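Local coordinates for protein putidaredoxin reductase (Pseudomonas putida, PDB 1Q1R) that probably passes electrons from NADH through its bound FAD to putidaredoxin, the iron-sulfur partner of the cytochrome P450cam monooxygenase, at residues Cys215-Ser220 with Gln224-Val229. Sequence-based numbering, arbitrary orientation.
Sequences CGFEMS and QKVTAV
F217 and V229 face each other as a non-hydrogen-bonded pair of an antiparallel beta hairpin. Their side chains run alongside each other in a common direction. F217 CB sits 3.5 Å from A228 O, and F217 CG is next to the same oxygen. With F217 CG anti to the carbonyl carbon (chi1 -51°), the ring stays on the V226 and V229 face, its CD2-CE2 side beside the valine methyls. F217 CD2 meets V229 CG2 and, at 4.1 Å, V226 CG1. F217 CE2 lies 4.0 Å from V229 CG1. The two valines approach the ring obliquely, while A228 O comes to the ring edge, close to the ring plane. V226 and V229 also touch V242, and F217 reaches V124 of helix 123-126, so this face joins the hairpin to the rest of the domain. Were the F217 ring cut back to an alanine here, V226 and V229 would probably lose their shared aromatic neighbour, and a gap is likely to open toward that helix. M219, on the same face, places its CE 3.3 Å from Q224 O.

Between the strands, E218 N donates to A228 O. Two residues, T227 and A228, sit opposite the single E218, which makes a classic beta bulge. E218 O takes a nearly straight bond from T227 N (2.9 Å, N-H...O 179°). The A228 N and T227 OG1 bonds to the same oxygen are weak. On the face away from F217, E218 OE1 passes 3.3 Å from A228 CB and forms a salt bridge with R236.

S220 closes the hairpin toward its turn. Its N donates to K225 O nearly along the C=O axis, and S220 OG accepts from K225 N at 3.1 Å. The chemistry is therefore divided: backbone bonds set the bulged register, the serine hydroxyl ties the turn end, and apolar side chains cover one face.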
loop_
_atom_site.group_PDB
_atom_site.type_symbol
_atom_site.label_atom_id
_atom_site.label_comp_id
_atom_site.label_asym_id
_atom_site.label_seq_id
_atom_site.Cartn_x
_atom_site.Cartn_y
_atom_site.Cartn_z
ATOM N N CYS A 215 14.154 -18.206 -12.940
ATOM C CA CYS A 215 13.606 -19.214 -13.838
ATOM C C CYS A 215 13.111 -20.449 -13.100
ATOM O O CYS A 215 12.371 -21.256 -13.664
ATOM C CB CYS A 215 14.644 -19.620 -14.894
ATOM S SG CYS A 215 16.077 -20.503 -14.254
ATOM N N GLY A 216 13.510 -20.603 -11.839
ATOM C CA GLY A 216 13.060 -21.759 -11.086
ATOM C C GLY A 216 13.707 -21.951 -9.730
ATOM O O GLY A 216 14.420 -21.075 -9.232
ATOM N N PHE A 217 13.468 -23.113 -9.128
ATOM C CA PHE A 217 14.019 -23.401 -7.809
ATOM C C PHE A 217 14.461 -24.850 -7.650
ATOM O O PHE A 217 14.023 -25.733 -8.388
ATOM C CB PHE A 217 12.976 -23.120 -6.713
ATOM C CG PHE A 217 12.332 -21.767 -6.801
ATOM C CD1 PHE A 217 11.274 -21.538 -7.673
ATOM C CD2 PHE A 217 12.784 -20.719 -6.008
ATOM C CE1 PHE A 217 10.673 -20.280 -7.753
ATOM C CE2 PHE A 217 12.193 -19.462 -6.080
ATOM C CZ PHE A 217 11.135 -19.242 -6.956
ATOM N N GLU A 218 15.336 -25.078 -6.678
ATOM C CA GLU A 218 15.781 -26.423 -6.349
ATOM C C GLU A 218 15.111 -26.651 -4.999
ATOM O O GLU A 218 14.969 -25.706 -4.216
ATOM C CB GLU A 218 17.301 -26.490 -6.207
ATOM C CG GLU A 218 18.039 -26.120 -7.479
ATOM C CD GLU A 218 19.540 -26.278 -7.366
ATOM O OE1 GLU A 218 20.091 -26.069 -6.267
ATOM O OE2 GLU A 218 20.175 -26.598 -8.393
ATOM N N MET A 219 14.678 -27.878 -4.734
ATOM C CA MET A 219 14.007 -28.182 -3.476
ATOM C C MET A 219 14.441 -29.490 -2.849
ATOM O O MET A 219 14.909 -30.387 -3.541
ATOM C CB MET A 219 12.503 -28.229 -3.693
ATOM C CG MET A 219 11.908 -26.900 -4.062
ATOM S SD MET A 219 10.152 -27.075 -4.103
ATOM C CE MET A 219 9.791 -27.133 -2.335
ATOM N N SER A 220 14.271 -29.592 -1.531
ATOM C CA SER A 220 14.626 -30.803 -0.800
ATOM C C SER A 220 13.456 -31.777 -0.900
ATOM O O SER A 220 12.299 -31.388 -0.756
ATOM C CB SER A 220 14.921 -30.478 0.671
ATOM O OG SER A 220 13.811 -29.840 1.283
ATOM N N GLN A 224 10.512 -30.846 1.549
ATOM C CA GLN A 224 9.729 -30.074 0.591
ATOM C C GLN A 224 9.972 -28.580 0.813
ATOM O O GLN A 224 9.038 -27.782 0.818
ATOM C CB GLN A 224 8.235 -30.378 0.746
ATOM C CG GLN A 224 7.835 -31.795 0.362
ATOM C CD GLN A 224 8.042 -32.072 -1.113
ATOM O OE1 GLN A 224 7.371 -31.489 -1.969
ATOM N NE2 GLN A 224 8.978 -32.961 -1.419
ATOM N N LYS A 225 11.231 -28.213 1.012
ATOM C CA LYS A 225 11.600 -26.819 1.218
ATOM C C LYS A 225 12.508 -26.349 0.088
ATOM O O LYS A 225 13.193 -27.154 -0.542
ATOM C CB LYS A 225 12.321 -26.655 2.559
ATOM C CG LYS A 225 11.410 -26.880 3.763
ATOM C CD LYS A 225 12.164 -26.883 5.093
ATOM C CE LYS A 225 12.887 -25.573 5.363
ATOM N NZ LYS A 225 13.445 -25.530 6.755
ATOM N N VAL A 226 12.499 -25.045 -0.175
ATOM C CA VAL A 226 13.348 -24.483 -1.215
ATOM C C VAL A 226 14.778 -24.483 -0.688
ATOM O O VAL A 226 15.012 -24.170 0.481
ATOM C CB VAL A 226 12.942 -23.026 -1.549
ATOM C CG1 VAL A 226 13.979 -22.390 -2.488
ATOM C CG2 VAL A 226 11.557 -23.005 -2.189
ATOM N N THR A 227 15.728 -24.860 -1.538
ATOM C CA THR A 227 17.127 -24.869 -1.147
ATOM C C THR A 227 17.922 -23.906 -2.014
ATOM O O THR A 227 19.052 -23.554 -1.680
ATOM C CB THR A 227 17.754 -26.279 -1.272
ATOM O OG1 THR A 227 17.556 -26.773 -2.600
ATOM C CG2 THR A 227 17.119 -27.235 -0.271
ATOM N N ALA A 228 17.341 -23.479 -3.133
ATOM C CA ALA A 228 18.038 -22.548 -4.013
ATOM C C ALA A 228 17.138 -21.889 -5.053
ATOM O O ALA A 228 16.139 -22.459 -5.486
ATOM C CB ALA A 228 19.204 -23.260 -4.708
ATOM N N VAL A 229 17.507 -20.674 -5.442
ATOM C CA VAL A 229 16.762 -19.916 -6.443
ATOM C C VAL A 229 17.656 -19.861 -7.683
ATOM O O VAL A 229 18.833 -19.513 -7.584
ATOM C CB VAL A 229 16.486 -18.468 -5.958
ATOM C CG1 VAL A 229 15.626 -17.725 -6.978
ATOM C CG2 VAL A 229 15.800 -18.495 -4.595
#